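PDB 6UY4: dihydroorotate dehydrogenase from Schistosoma mansoni, which probably oxidises (S)-dihydroorotate to orotate with a quinone as electron acceptor, using FMN, in the de novo pathway to UMP. Local coordinates for residues L52-A57 / A90-D95; P71-K76 / K367-I372; D178-Y183 / L218-S223; D253-A258 / A320-A325. All blocks are in the same frame, centred on the assembly; numbering follows the deposited sequence.

Contact 1: L52-A57 / A90-D95. With FMN (flavin mononucleotide), chain G; QLA (2-[(4-fluorophenyl)amino]-3-hydroxynaphthalene-1,4-dione), chain B.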
loop_
_atom_site.group_PDB
_atom_site.type_symbol
_atom_site.label_atom_id
_atom_site.label_comp_id
_atom_site.label_asym_id
_atom_site.label_seq_id
_atom_site.Cartn_x
_atom_site.Cartn_y
_atom_site.Cartn_z
ATOM N N LEU A 52 -3.332 8.840 16.233
ATOM C CA LEU A 52 -3.695 10.236 16.448
ATOM C C LEU A 52 -3.908 10.964 15.127
ATOM O O LEU A 52 -4.857 11.746 14.990
ATOM C CB LEU A 52 -2.621 10.933 17.282
ATOM C CG LEU A 52 -2.994 12.313 17.824
ATOM C CD1 LEU A 52 -4.225 12.217 18.712
ATOM C CD2 LEU A 52 -1.829 12.928 18.583
ATOM N N SER A 53 -3.043 10.719 14.140
ATOM C CA SER A 53 -3.188 11.392 12.852
ATOM C C SER A 53 -4.413 10.891 12.097
ATOM O O SER A 53 -5.077 11.666 11.397
ATOM C CB SER A 53 -1.925 11.206 12.014
ATOM O OG SER A 53 -1.640 9.834 11.819
ATOM N N VAL A 54 -4.725 9.598 12.216
ATOM C CA VAL A 54 -5.963 9.082 11.638
ATOM C C VAL A 54 -7.167 9.720 12.318
ATOM O O VAL A 54 -8.164 10.055 11.668
ATOM C CB VAL A 54 -6.002 7.544 11.738
ATOM C CG1 VAL A 54 -7.350 7.012 11.279
ATOM C CG2 VAL A 54 -4.882 6.930 10.916
ATOM N N TYR A 55 -7.087 9.906 13.639
ATOM C CA TYR A 55 -8.162 10.574 14.365
ATOM C C TYR A 55 -8.350 12.004 13.875
ATOM O O TYR A 55 -9.482 12.488 13.764
ATOM C CB TYR A 55 -7.867 10.548 15.866
ATOM C CG TYR A 55 -8.915 11.219 16.726
ATOM C CD1 TYR A 55 -10.034 10.521 17.164
ATOM C CD2 TYR A 55 -8.781 12.547 17.113
ATOM C CE1 TYR A 55 -10.992 11.128 17.955
ATOM C CE2 TYR A 55 -9.734 13.163 17.903
ATOM C CZ TYR A 55 -10.837 12.449 18.322
ATOM O OH TYR A 55 -11.787 13.058 19.108
ATOM N N LEU A 56 -7.250 12.694 13.567
ATOM C CA LEU A 56 -7.347 14.072 13.096
ATOM C C LEU A 56 -7.909 14.131 11.681
ATOM O O LEU A 56 -8.790 14.947 11.385
ATOM C CB LEU A 56 -5.978 14.747 13.160
ATOM C CG LEU A 56 -5.380 14.944 14.552
ATOM C CD1 LEU A 56 -4.023 15.624 14.465
ATOM C CD2 LEU A 56 -6.329 15.743 15.431
ATOM N N ALA A 57 -7.409 13.273 10.789
ATOM C CA ALA A 57 -7.865 13.287 9.405
ATOM C C ALA A 57 -9.314 12.839 9.265
ATOM O O ALA A 57 -9.957 13.170 8.263
ATOM C CB ALA A 57 -6.958 12.405 8.546
ATOM N N ALA A 90 -1.651 1.232 0.934
ATOM C CA ALA A 90 -2.455 0.562 1.942
ATOM C C ALA A 90 -1.722 0.528 3.280
ATOM O O ALA A 90 -0.497 0.658 3.357
ATOM C CB ALA A 90 -2.799 -0.860 1.497
ATOM N N GLY A 91 -2.498 0.352 4.348
ATOM C CA GLY A 91 -1.969 0.235 5.687
ATOM C C GLY A 91 -2.110 1.477 6.541
ATOM O O GLY A 91 -1.973 1.387 7.765
ATOM N N PHE A 92 -2.365 2.634 5.933
ATOM C CA PHE A 92 -2.554 3.857 6.705
ATOM C C PHE A 92 -4.002 3.983 7.163
ATOM O O PHE A 92 -4.279 4.056 8.364
ATOM C CB PHE A 92 -2.131 5.076 5.878
ATOM C CG PHE A 92 -1.972 6.327 6.690
ATOM C CD1 PHE A 92 -3.036 7.196 6.866
ATOM C CD2 PHE A 92 -0.758 6.632 7.285
ATOM C CE1 PHE A 92 -2.892 8.347 7.616
ATOM C CE2 PHE A 92 -0.608 7.781 8.036
ATOM C CZ PHE A 92 -1.677 8.640 8.202
ATOM N N ASP A 93 -4.935 4.004 6.214
ATOM C CA ASP A 93 -6.361 3.987 6.530
ATOM C C ASP A 93 -6.859 2.541 6.476
ATOM O O ASP A 93 -7.563 2.114 5.560
ATOM C CB ASP A 93 -7.128 4.891 5.576
ATOM C CG ASP A 93 -8.531 5.188 6.061
ATOM O OD1 ASP A 93 -8.839 4.852 7.224
ATOM O OD2 ASP A 93 -9.323 5.755 5.279
ATOM N N LYS A 94 -6.454 1.778 7.496
ATOM C CA LYS A 94 -6.781 0.356 7.543
ATOM C C LYS A 94 -8.282 0.119 7.627
ATOM O O LYS A 94 -8.776 -0.897 7.126
ATOM C CB LYS A 94 -6.089 -0.306 8.736
ATOM C CG LYS A 94 -4.573 -0.296 8.686
ATOM C CD LYS A 94 -3.992 -0.787 10.005
ATOM C CE LYS A 94 -2.481 -0.931 9.937
ATOM N NZ LYS A 94 -2.069 -1.976 8.959
ATOM N N ASP A 95 -9.020 1.035 8.253
ATOM C CA ASP A 95 -10.434 0.833 8.539
ATOM C C ASP A 95 -11.338 1.793 7.776
ATOM O O ASP A 95 -12.550 1.809 8.017
ATOM C CB ASP A 95 -10.681 0.961 10.044
ATOM C CG ASP A 95 -9.718 0.123 10.864
ATOM O OD1 ASP A 95 -9.413 -1.014 10.445
ATOM O OD2 ASP A 95 -9.260 0.605 11.922
HETATM N N1 FMN G . 0.652 -2.933 2.749
HETATM C C2 FMN G . -0.495 -3.668 2.523
HETATM O O2 FMN G . -0.704 -4.156 1.413
HETATM N N3 FMN G . -1.410 -3.857 3.538
HETATM C C4 FMN G . -1.184 -3.313 4.785
HETATM O O4 FMN G . -2.000 -3.482 5.690
HETATM C C4A FMN G . -0.030 -2.573 5.018
HETATM N N5 FMN G . 0.203 -2.028 6.263
HETATM C C5A FMN G . 1.346 -1.291 6.492
HETATM C C6 FMN G . 1.572 -0.742 7.750
HETATM C C7 FMN G . 2.723 -0.001 7.990
HETATM C C7M FMN G . 2.962 0.588 9.349
HETATM C C8 FMN G . 3.648 0.194 6.969
HETATM C C8M FMN G . 4.891 0.994 7.225
HETATM C C9 FMN G . 3.420 -0.357 5.712
HETATM C C9A FMN G . 2.269 -1.099 5.468
HETATM N N10 FMN G . 2.033 -1.647 4.218
HETATM C C10 FMN G . 0.888 -2.385 3.995
HETATM C "C1'" FMN G . 3.013 -1.461 3.099
HETATM C "C2'" FMN G . 2.718 -0.175 2.337
HETATM O "O2'" FMN G . 1.377 -0.173 1.902
HETATM C "C3'" FMN G . 3.628 -0.041 1.124
HETATM O "O3'" FMN G . 3.560 -1.219 0.352
HETATM C "C4'" FMN G . 5.079 0.222 1.513
HETATM O "O4'" FMN G . 5.156 0.804 2.797
HETATM C "C5'" FMN G . 5.689 1.170 0.495
HETATM O "O5'" FMN G . 6.932 1.651 0.940
HETATM P P FMN G . 7.082 3.221 1.252
HETATM O O1P FMN G . 8.516 3.487 1.637
HETATM O O2P FMN G . 6.692 4.038 0.043
HETATM O O3P FMN G . 6.187 3.566 2.414
HETATM C C1 QLA B . 1.973 7.513 11.388
HETATM O O1 QLA B . 1.074 6.971 10.769
HETATM C C2 QLA B . 1.808 8.943 11.789
HETATM O O2 QLA B . 0.637 9.497 11.510
HETATM C C3 QLA B . 2.873 9.631 12.417
HETATM O O3 QLA B . 4.953 9.453 13.572
HETATM C C4 QLA B . 2.248 11.921 11.677
HETATM C C5 QLA B . 2.307 11.709 10.307
HETATM C C6 QLA B . 1.755 12.623 9.426
HETATM C C7 QLA B . 1.138 13.730 9.938
HETATM C C8 QLA B . 1.046 13.970 11.280
HETATM C C9 QLA B . 1.603 13.053 12.157
HETATM C C10 QLA B . 4.080 8.862 12.884
HETATM C C11 QLA B . 4.218 7.450 12.482
HETATM C C12 QLA B . 5.375 6.760 12.820
HETATM C C13 QLA B . 5.528 5.440 12.448
HETATM C C14 QLA B . 4.526 4.795 11.732
HETATM C C15 QLA B . 3.373 5.470 11.391
HETATM C C16 QLA B . 3.212 6.802 11.760
HETATM F F1 QLA B . 0.592 14.629 9.075
HETATM N N1 QLA B . 2.806 10.969 12.577
#

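Contact 2: P71-K76 / K367-I372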
loop_
_atom_site.group_PDB
_atom_site.type_symbol
_atom_site.label_atom_id
_atom_site.label_comp_id
_atom_site.label_asym_id
_atom_site.label_seq_id
_atom_site.Cartn_x
_atom_site.Cartn_y
_atom_site.Cartn_z
ATOM N N PRO A 71 -2.842 19.975 -14.539
ATOM C CA PRO A 71 -3.506 19.497 -15.764
ATOM C C PRO A 71 -2.660 18.536 -16.579
ATOM O O PRO A 71 -3.209 17.627 -17.213
ATOM C CB PRO A 71 -3.787 20.795 -16.537
ATOM C CG PRO A 71 -3.743 21.880 -15.504
ATOM C CD PRO A 71 -2.712 21.441 -14.514
ATOM N N GLN A 72 -1.337 18.706 -16.580
ATOM C CA GLN A 72 -0.461 17.833 -17.350
ATOM C C GLN A 72 -0.240 16.477 -16.692
ATOM O O GLN A 72 0.369 15.599 -17.314
ATOM C CB GLN A 72 0.890 18.516 -17.579
ATOM C CG GLN A 72 0.804 19.824 -18.350
ATOM N N LEU A 73 -0.716 16.281 -15.462
ATOM C CA LEU A 73 -0.515 15.033 -14.741
ATOM C C LEU A 73 -1.776 14.190 -14.628
ATOM O O LEU A 73 -1.713 13.081 -14.086
ATOM C CB LEU A 73 0.040 15.314 -13.339
ATOM C CG LEU A 73 1.465 15.868 -13.283
ATOM C CD1 LEU A 73 1.930 16.003 -11.842
ATOM C CD2 LEU A 73 2.414 14.986 -14.079
ATOM N N LYS A 74 -2.916 14.679 -15.112
ATOM C CA LYS A 74 -4.127 13.871 -15.112
ATOM C C LYS A 74 -3.938 12.644 -15.993
ATOM O O LYS A 74 -3.383 12.726 -17.093
ATOM C CB LYS A 74 -5.321 14.690 -15.600
ATOM C CG LYS A 74 -5.775 15.773 -14.639
ATOM C CD LYS A 74 -6.993 16.504 -15.179
ATOM C CE LYS A 74 -7.468 17.574 -14.211
ATOM N NZ LYS A 74 -6.399 18.570 -13.925
ATOM N N CYS A 75 -4.402 11.497 -15.502
ATOM C CA CYS A 75 -4.230 10.231 -16.197
ATOM C C CYS A 75 -5.509 9.413 -16.091
ATOM O O CYS A 75 -6.416 9.727 -15.315
ATOM C CB CYS A 75 -3.038 9.445 -15.638
ATOM S SG CYS A 75 -3.004 9.319 -13.834
ATOM N N LYS A 76 -5.569 8.350 -16.892
ATOM C CA LYS A 76 -6.703 7.432 -16.917
ATOM C C LYS A 76 -6.169 6.014 -16.780
ATOM O O LYS A 76 -5.501 5.508 -17.688
ATOM C CB LYS A 76 -7.515 7.590 -18.204
ATOM C CG LYS A 76 -8.243 8.920 -18.315
ATOM C CD LYS A 76 -8.932 9.070 -19.660
ATOM C CE LYS A 76 -7.924 9.130 -20.797
ATOM N NZ LYS A 76 -8.590 9.321 -22.115
ATOM N N LYS A 367 3.665 17.958 -3.118
ATOM C CA LYS A 367 5.082 18.240 -3.323
ATOM C C LYS A 367 5.646 17.394 -4.455
ATOM O O LYS A 367 6.229 17.919 -5.410
ATOM C CB LYS A 367 5.867 17.990 -2.035
ATOM C CG LYS A 367 7.372 18.155 -2.192
ATOM C CD LYS A 367 8.137 17.358 -1.145
ATOM C CE LYS A 367 9.639 17.525 -1.316
ATOM N NZ LYS A 367 10.409 16.530 -0.520
ATOM N N VAL A 368 5.473 16.072 -4.361
ATOM C CA VAL A 368 5.978 15.169 -5.393
ATOM C C VAL A 368 5.353 15.501 -6.743
ATOM O O VAL A 368 6.024 15.463 -7.782
ATOM C CB VAL A 368 5.717 13.705 -4.995
ATOM C CG1 VAL A 368 6.290 12.755 -6.037
ATOM C CG2 VAL A 368 6.300 13.416 -3.620
ATOM N N ALA A 369 4.061 15.836 -6.745
ATOM C CA ALA A 369 3.374 16.187 -7.984
ATOM C C ALA A 369 4.002 17.415 -8.631
ATOM O O ALA A 369 4.229 17.443 -9.847
ATOM C CB ALA A 369 1.889 16.420 -7.704
ATOM N N ARG A 370 4.283 18.445 -7.827
ATOM C CA ARG A 370 4.936 19.644 -8.342
ATOM C C ARG A 370 6.270 19.304 -8.993
ATOM O O ARG A 370 6.574 19.770 -10.098
ATOM C CB ARG A 370 5.138 20.656 -7.213
ATOM C CG ARG A 370 3.857 21.263 -6.663
ATOM C CD ARG A 370 4.098 21.891 -5.299
ATOM N NE ARG A 370 5.270 22.764 -5.299
ATOM N N GLU A 371 7.079 18.482 -8.320
ATOM C CA GLU A 371 8.407 18.160 -8.831
ATOM C C GLU A 371 8.327 17.375 -10.134
ATOM O O GLU A 371 9.138 17.587 -11.043
ATOM C CB GLU A 371 9.196 17.375 -7.785
ATOM C CG GLU A 371 9.258 18.041 -6.423
ATOM C CD GLU A 371 10.172 17.312 -5.460
ATOM O OE1 GLU A 371 11.370 17.159 -5.776
ATOM O OE2 GLU A 371 9.690 16.884 -4.391
ATOM N N ILE A 372 7.363 16.459 -10.241
ATOM C CA ILE A 372 7.185 15.705 -11.480
ATOM C C ILE A 372 6.855 16.649 -12.629
ATOM O O ILE A 372 7.410 16.539 -13.728
ATOM C CB ILE A 372 6.097 14.629 -11.307
ATOM C CG1 ILE A 372 6.531 13.575 -10.287
ATOM C CG2 ILE A 372 5.779 13.974 -12.641
ATOM C CD1 ILE A 372 5.507 12.477 -10.085
#

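Contact 3: D178-Y183 / L218-S223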
loop_
_atom_site.group_PDB
_atom_site.type_symbol
_atom_site.label_atom_id
_atom_site.label_comp_id
_atom_site.label_asym_id
_atom_site.label_seq_id
_atom_site.Cartn_x
_atom_site.Cartn_y
_atom_site.Cartn_z
ATOM N N ASP A 178 -9.547 -21.651 5.268
ATOM C CA ASP A 178 -9.216 -21.507 3.854
ATOM C C ASP A 178 -8.943 -20.039 3.555
ATOM O O ASP A 178 -9.890 -19.243 3.446
ATOM C CB ASP A 178 -10.353 -22.034 2.974
ATOM C CG ASP A 178 -9.961 -22.141 1.512
ATOM O OD1 ASP A 178 -8.775 -21.909 1.193
ATOM O OD2 ASP A 178 -10.838 -22.458 0.681
ATOM N N PRO A 179 -7.679 -19.626 3.423
ATOM C CA PRO A 179 -7.406 -18.203 3.154
ATOM C C PRO A 179 -7.977 -17.720 1.833
ATOM O O PRO A 179 -8.424 -16.570 1.743
ATOM C CB PRO A 179 -5.872 -18.134 3.169
ATOM C CG PRO A 179 -5.437 -19.344 3.936
ATOM C CD PRO A 179 -6.444 -20.402 3.616
ATOM N N THR A 180 -7.974 -18.568 0.802
ATOM C CA THR A 180 -8.546 -18.169 -0.480
ATOM C C THR A 180 -10.029 -17.854 -0.353
ATOM O O THR A 180 -10.542 -16.986 -1.069
ATOM C CB THR A 180 -8.327 -19.264 -1.525
ATOM O OG1 THR A 180 -9.117 -20.411 -1.190
ATOM C CG2 THR A 180 -6.861 -19.665 -1.576
ATOM N N ALA A 181 -10.732 -18.541 0.550
ATOM C CA ALA A 181 -12.134 -18.218 0.795
ATOM C C ALA A 181 -12.277 -16.826 1.401
ATOM O O ALA A 181 -13.252 -16.119 1.119
ATOM C CB ALA A 181 -12.765 -19.269 1.705
ATOM N N ASP A 182 -11.315 -16.418 2.233
ATOM C CA ASP A 182 -11.350 -15.074 2.801
ATOM C C ASP A 182 -11.161 -14.016 1.722
ATOM O O ASP A 182 -11.836 -12.980 1.738
ATOM C CB ASP A 182 -10.281 -14.929 3.881
ATOM C CG ASP A 182 -10.564 -15.783 5.100
ATOM O OD1 ASP A 182 -11.382 -16.723 4.993
ATOM O OD2 ASP A 182 -9.977 -15.509 6.166
ATOM N N TYR A 183 -10.245 -14.257 0.781
ATOM C CA TYR A 183 -10.055 -13.316 -0.317
ATOM C C TYR A 183 -11.287 -13.253 -1.209
ATOM O O TYR A 183 -11.676 -12.172 -1.665
ATOM C CB TYR A 183 -8.819 -13.698 -1.132
ATOM C CG TYR A 183 -7.518 -13.568 -0.372
ATOM C CD1 TYR A 183 -7.040 -12.323 0.014
ATOM C CD2 TYR A 183 -6.761 -14.688 -0.051
ATOM C CE1 TYR A 183 -5.852 -12.196 0.704
ATOM C CE2 TYR A 183 -5.569 -14.571 0.641
ATOM C CZ TYR A 183 -5.120 -13.322 1.015
ATOM O OH TYR A 183 -3.934 -13.198 1.702
ATOM N N LEU A 218 -1.423 -20.173 -6.036
ATOM C CA LEU A 218 -1.707 -18.842 -6.560
ATOM C C LEU A 218 -2.682 -18.910 -7.728
ATOM O O LEU A 218 -3.618 -18.106 -7.811
ATOM C CB LEU A 218 -0.410 -18.153 -6.981
ATOM C CG LEU A 218 -0.568 -16.785 -7.648
ATOM C CD1 LEU A 218 -1.298 -15.816 -6.727
ATOM C CD2 LEU A 218 0.784 -16.223 -8.061
ATOM N N ARG A 219 -2.477 -19.864 -8.641
ATOM C CA ARG A 219 -3.407 -20.036 -9.753
ATOM C C ARG A 219 -4.794 -20.413 -9.250
ATOM O O ARG A 219 -5.806 -19.944 -9.782
ATOM C CB ARG A 219 -2.878 -21.096 -10.718
ATOM C CG ARG A 219 -3.646 -21.184 -12.027
ATOM C CD ARG A 219 -3.236 -22.409 -12.831
ATOM N NE ARG A 219 -1.798 -22.457 -13.084
ATOM C CZ ARG A 219 -1.207 -21.923 -14.149
ATOM N NH1 ARG A 219 -1.927 -21.293 -15.067
ATOM N NH2 ARG A 219 0.107 -22.019 -14.296
ATOM N N ASP A 220 -4.857 -21.263 -8.224
ATOM C CA ASP A 220 -6.140 -21.602 -7.620
ATOM C C ASP A 220 -6.790 -20.378 -6.987
ATOM O O ASP A 220 -7.999 -20.162 -7.133
ATOM C CB ASP A 220 -5.950 -22.705 -6.579
ATOM C CG ASP A 220 -7.093 -22.776 -5.591
ATOM O OD1 ASP A 220 -8.150 -23.340 -5.945
ATOM O OD2 ASP A 220 -6.935 -22.262 -4.463
ATOM N N LEU A 221 -6.000 -19.566 -6.281
ATOM C CA LEU A 221 -6.537 -18.364 -5.653
ATOM C C LEU A 221 -7.097 -17.406 -6.696
ATOM O O LEU A 221 -8.227 -16.922 -6.568
ATOM C CB LEU A 221 -5.453 -17.683 -4.817
ATOM C CG LEU A 221 -5.768 -16.287 -4.275
ATOM C CD1 LEU A 221 -6.957 -16.324 -3.330
ATOM C CD2 LEU A 221 -4.549 -15.697 -3.582
ATOM N N LEU A 222 -6.321 -17.127 -7.747
ATOM C CA LEU A 222 -6.781 -16.200 -8.776
ATOM C C LEU A 222 -7.993 -16.740 -9.522
ATOM O O LEU A 222 -8.849 -15.961 -9.953
ATOM C CB LEU A 222 -5.649 -15.893 -9.756
ATOM C CG LEU A 222 -4.452 -15.135 -9.182
ATOM C CD1 LEU A 222 -3.477 -14.761 -10.288
ATOM C CD2 LEU A 222 -4.916 -13.900 -8.427
ATOM N N SER A 223 -8.088 -18.060 -9.681
ATOM C CA SER A 223 -9.235 -18.638 -10.375
ATOM C C SER A 223 -10.522 -18.396 -9.595
ATOM O O SER A 223 -11.524 -17.937 -10.155
ATOM C CB SER A 223 -9.009 -20.133 -10.602
ATOM O OG SER A 223 -10.061 -20.697 -11.364
#

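Contact 4: D253-A258 / A320-A325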
loop_
_atom_site.group_PDB
_atom_site.type_symbol
_atom_site.label_atom_id
_atom_site.label_comp_id
_atom_site.label_asym_id
_atom_site.label_seq_id
_atom_site.Cartn_x
_atom_site.Cartn_y
_atom_site.Cartn_z
ATOM N N ASP A 253 7.040 -16.696 -12.337
ATOM C CA ASP A 253 5.859 -17.532 -12.138
ATOM C C ASP A 253 4.642 -16.694 -11.770
ATOM O O ASP A 253 3.534 -16.946 -12.260
ATOM C CB ASP A 253 6.135 -18.579 -11.059
ATOM C CG ASP A 253 7.136 -19.626 -11.505
ATOM O OD1 ASP A 253 7.565 -19.579 -12.677
ATOM O OD2 ASP A 253 7.494 -20.497 -10.683
ATOM N N ILE A 254 4.826 -15.696 -10.903
ATOM C CA ILE A 254 3.718 -14.822 -10.527
ATOM C C ILE A 254 3.190 -14.083 -11.749
ATOM O O ILE A 254 1.975 -13.986 -11.959
ATOM C CB ILE A 254 4.156 -13.846 -9.418
ATOM C CG1 ILE A 254 4.513 -14.610 -8.144
ATOM C CG2 ILE A 254 3.062 -12.828 -9.139
ATOM C CD1 ILE A 254 5.012 -13.729 -7.024
ATOM N N VAL A 255 4.095 -13.562 -12.581
ATOM C CA VAL A 255 3.678 -12.835 -13.778
ATOM C C VAL A 255 2.951 -13.764 -14.742
ATOM O O VAL A 255 1.949 -13.381 -15.357
ATOM C CB VAL A 255 4.894 -12.164 -14.443
ATOM C CG1 VAL A 255 4.516 -11.591 -15.801
ATOM C CG2 VAL A 255 5.457 -11.077 -13.540
ATOM N N GLU A 256 3.440 -14.998 -14.886
ATOM C CA GLU A 256 2.822 -15.940 -15.815
ATOM C C GLU A 256 1.383 -16.242 -15.419
ATOM O O GLU A 256 0.468 -16.167 -16.249
ATOM C CB GLU A 256 3.642 -17.228 -15.879
ATOM C CG GLU A 256 2.956 -18.349 -16.640
ATOM C CD GLU A 256 3.772 -19.625 -16.660
ATOM O OE1 GLU A 256 4.980 -19.564 -16.352
ATOM O OE2 GLU A 256 3.202 -20.689 -16.981
ATOM N N VAL A 257 1.162 -16.587 -14.149
ATOM C CA VAL A 257 -0.188 -16.887 -13.680
ATOM C C VAL A 257 -1.076 -15.654 -13.789
ATOM O O VAL A 257 -2.257 -15.749 -14.147
ATOM C CB VAL A 257 -0.143 -17.431 -12.240
ATOM C CG1 VAL A 257 -1.548 -17.596 -11.686
ATOM C CG2 VAL A 257 0.608 -18.753 -12.197
ATOM N N ALA A 258 -0.521 -14.476 -13.494
ATOM C CA ALA A 258 -1.297 -13.243 -13.551
ATOM C C ALA A 258 -1.713 -12.875 -14.969
ATOM O O ALA A 258 -2.678 -12.122 -15.141
ATOM C CB ALA A 258 -0.498 -12.095 -12.934
ATOM N N ALA A 320 8.992 -5.661 -17.566
ATOM C CA ALA A 320 9.561 -6.350 -18.718
ATOM C C ALA A 320 8.908 -7.708 -18.938
ATOM O O ALA A 320 8.718 -8.131 -20.083
ATOM C CB ALA A 320 11.072 -6.507 -18.544
ATOM N N LEU A 321 8.555 -8.403 -17.854
ATOM C CA LEU A 321 7.944 -9.722 -17.988
ATOM C C LEU A 321 6.515 -9.623 -18.507
ATOM O O LEU A 321 6.065 -10.484 -19.271
ATOM C CB LEU A 321 7.979 -10.455 -16.647
ATOM C CG LEU A 321 9.368 -10.669 -16.043
ATOM C CD1 LEU A 321 9.270 -11.385 -14.705
ATOM C CD2 LEU A 321 10.255 -11.439 -17.008
ATOM N N THR A 322 5.783 -8.583 -18.102
ATOM C CA THR A 322 4.419 -8.389 -18.573
ATOM C C THR A 322 4.353 -7.777 -19.965
ATOM O O THR A 322 3.268 -7.748 -20.556
ATOM C CB THR A 322 3.638 -7.497 -17.605
ATOM O OG1 THR A 322 4.222 -6.188 -17.582
ATOM C CG2 THR A 322 3.654 -8.083 -16.201
ATOM N N LYS A 323 5.478 -7.289 -20.494
ATOM C CA LYS A 323 5.517 -6.581 -21.774
ATOM C C LYS A 323 4.576 -5.379 -21.783
ATOM O O LYS A 323 4.069 -4.981 -22.834
ATOM C CB LYS A 323 5.207 -7.521 -22.943
ATOM C CG LYS A 323 6.328 -8.499 -23.258
ATOM C CD LYS A 323 5.944 -9.460 -24.373
ATOM C CE LYS A 323 4.866 -10.428 -23.922
ATOM N NZ LYS A 323 4.573 -11.451 -24.962
ATOM N N GLY A 324 4.341 -4.791 -20.611
ATOM C CA GLY A 324 3.463 -3.643 -20.504
ATOM C C GLY A 324 2.002 -3.929 -20.760
ATOM O O GLY A 324 1.262 -3.021 -21.143
ATOM N N ALA A 325 1.559 -5.170 -20.549
ATOM C CA ALA A 325 0.182 -5.530 -20.871
ATOM C C ALA A 325 -0.805 -5.007 -19.833
ATOM O O ALA A 325 -1.927 -4.625 -20.184
ATOM C CB ALA A 325 0.055 -7.046 -21.007
#

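Contact 1: L52-A57 / A90-D95
Helical residues 52-57 face the irregular loop 90-95, Val54 and Asp93 having their CA atoms 7.2 Å apart. The ring of Phe92 projects from the loop toward the helix, where Val54 and Ser53 approach it obliquely. The CG2 branch of Val54 does the touching: it sits 4.1 Å from Phe92 CE1 and 3.9 Å from Phe92 O, the two side chains lying alongside with their ends pointing opposite ways. With its CG anti to the backbone N (chi1 -166°), Phe92 carries its ring toward helix 46-58, and CZ comes to 3.8 Å from Ser53 OG. On the same ring, CE2 meets the inhibitor's O1 at 3.3 Å, while His50 and Phe357 pack against Phe92 edge-to-face. Two residues back, Ala90 O accepts a 2.5 Å hydrogen bond from O2' of FMN, and Gly91 CA lies against FMN N5. One short loop thus borders both FMN and the naphthoquinone inhibitor, as expected at the quinone site of a class 2 dihydroorotate dehydrogenase, lined in part by its N-terminal helices.

Contact 2: P71-K76 / K367-I372
Leu73 points its forked end at helix 364-376, and each methyl of the fork finds a different residue there. Leu73 CD1 comes up to the backbone at Ala369, 3.4 Å from Ala369 O and 4.2 Å from Ala369 CB, while Leu73 CD2 meets the CG2 methyl of Ile372 at 3.8 Å. The Leu73 and Ile372 side chains pass each other at a slant. Because Ile372 holds CG2 anti to its backbone N, beside the carbonyl carbon (chi1 -65° for the CG1 branch), it is this short branch that faces Leu73. In the TIM-barrel fold of the enzyme, the contact joins the last helix of the chain to the loop that leads into the small antiparallel pair of strands 75-77 and 80-82, just ahead of the first barrel strand, 86-88. Ala369 also packs on Ile86 of that strand and on Phe70, and Ile372 on Ala340 of helix 337-346, which places the touching part of helix 364-376 on its buried side. Leu73 itself reaches one residue further along the helix, to Asn373.

Contact 3: D178-Y183 / L218-S223
Helices 179-190 and 215-230 run side by side in the same general direction, the axes of residues 179-183 and 218-223 passing 9.8 Å apart at -32°, with Thr180 and Leu221 nearest at 5.6 Å between CA atoms. They are neighbouring outer helices of the TIM barrel, following the adjacent parallel strands 165-170 and 196-200. Leu221 takes the largest share of the packing between them. Its CG stands anti to the backbone N (chi1 170°), which directs the side chain toward the other helix. There Leu221 CD1 sits in the angle between Thr180 and Tyr183, 3.7 Å from Thr180 CB and equally 3.7 Å from Tyr183 CD2. It reaches the tyrosine ring obliquely, near the CB end. Thr180 turns its methyl CG2 to the neighbouring helix, 3.9 Å from Asp220 OD2, and keeps its hydroxyl for its own helix start. Asp178 occupies the N-cap position there, and Thr180 OG1 donates a 2.8 Å hydrogen bond to Asp178 OD1, meeting that oxygen from above the carboxylate plane, 40° out of it.

Contact 4: D253-A258 / A320-A325
Val255 sets CG1 anti to its backbone N (chi1 171°) and CG2 anti to its carbonyl carbon, which spreads both methyls toward residues 320-325; there Thr322 (chi1 64°) turns its methyl CG2 to meet Val255 CG1. The contact lies on the outside of the TIM barrel, between helix 248-259 and the C-terminal part of helix 305-321, whose following strand, 328-331, stands next to strand 267-270 in the parallel sheet. Val255 carries the whole of its own side. Val255 CG1 fits between two residues, 3.6 Å from Thr322 CG2 and 3.7 Å from Leu321 CB, while Val255 CG2 lies 4.0 Å from Leu321 CD1. Leu321 and Thr322 both lie roughly perpendicular to the valine side chain. Leu321 continues along helix 248-259 to Lys252, and Thr322 packs on Leu259, so the packing extends past both ends of the segment 253-258. Lys323 has left helical angles, with positive phi, as has Gly324, and a type I' turn runs from Thr322 to Ala325, closed by Ala325 N to Thr322 O at 3.1 Å. The threonine is therefore two-faced, its methyl given to Val255 and its hydroxyl to its own chain. Thr322 OG1 is hydrogen-bonded to Val318 O one turn back in the helix, and receives a weak bond from Gly324 N, 3.3 Å long and bent to 141°.

Contact 1 closes early in the chain and joins helix 46-58 to the loop after strand 86-88. Contacts 3 and 4 follow in series, both nested inside the long loop that contact 2 closes; contacts 1 and 2 interlock along the chain, their segments alternating. On the barrel's outside, contacts 3 and 4 have centres 19 Å apart and touch: Val257 CG1 packs 3.7 Å from Leu222 CD1, making helices 179-190, 215-230, 248-259 and 305-321 a continuous packed layer. Contact 2 lies across the chain's centre from contact 3, about 36 Å between centres. Contact 1 alone of the four lies at the inhibitor and FMN, while contacts 2 to 4 join structural elements round the outside of the barrel.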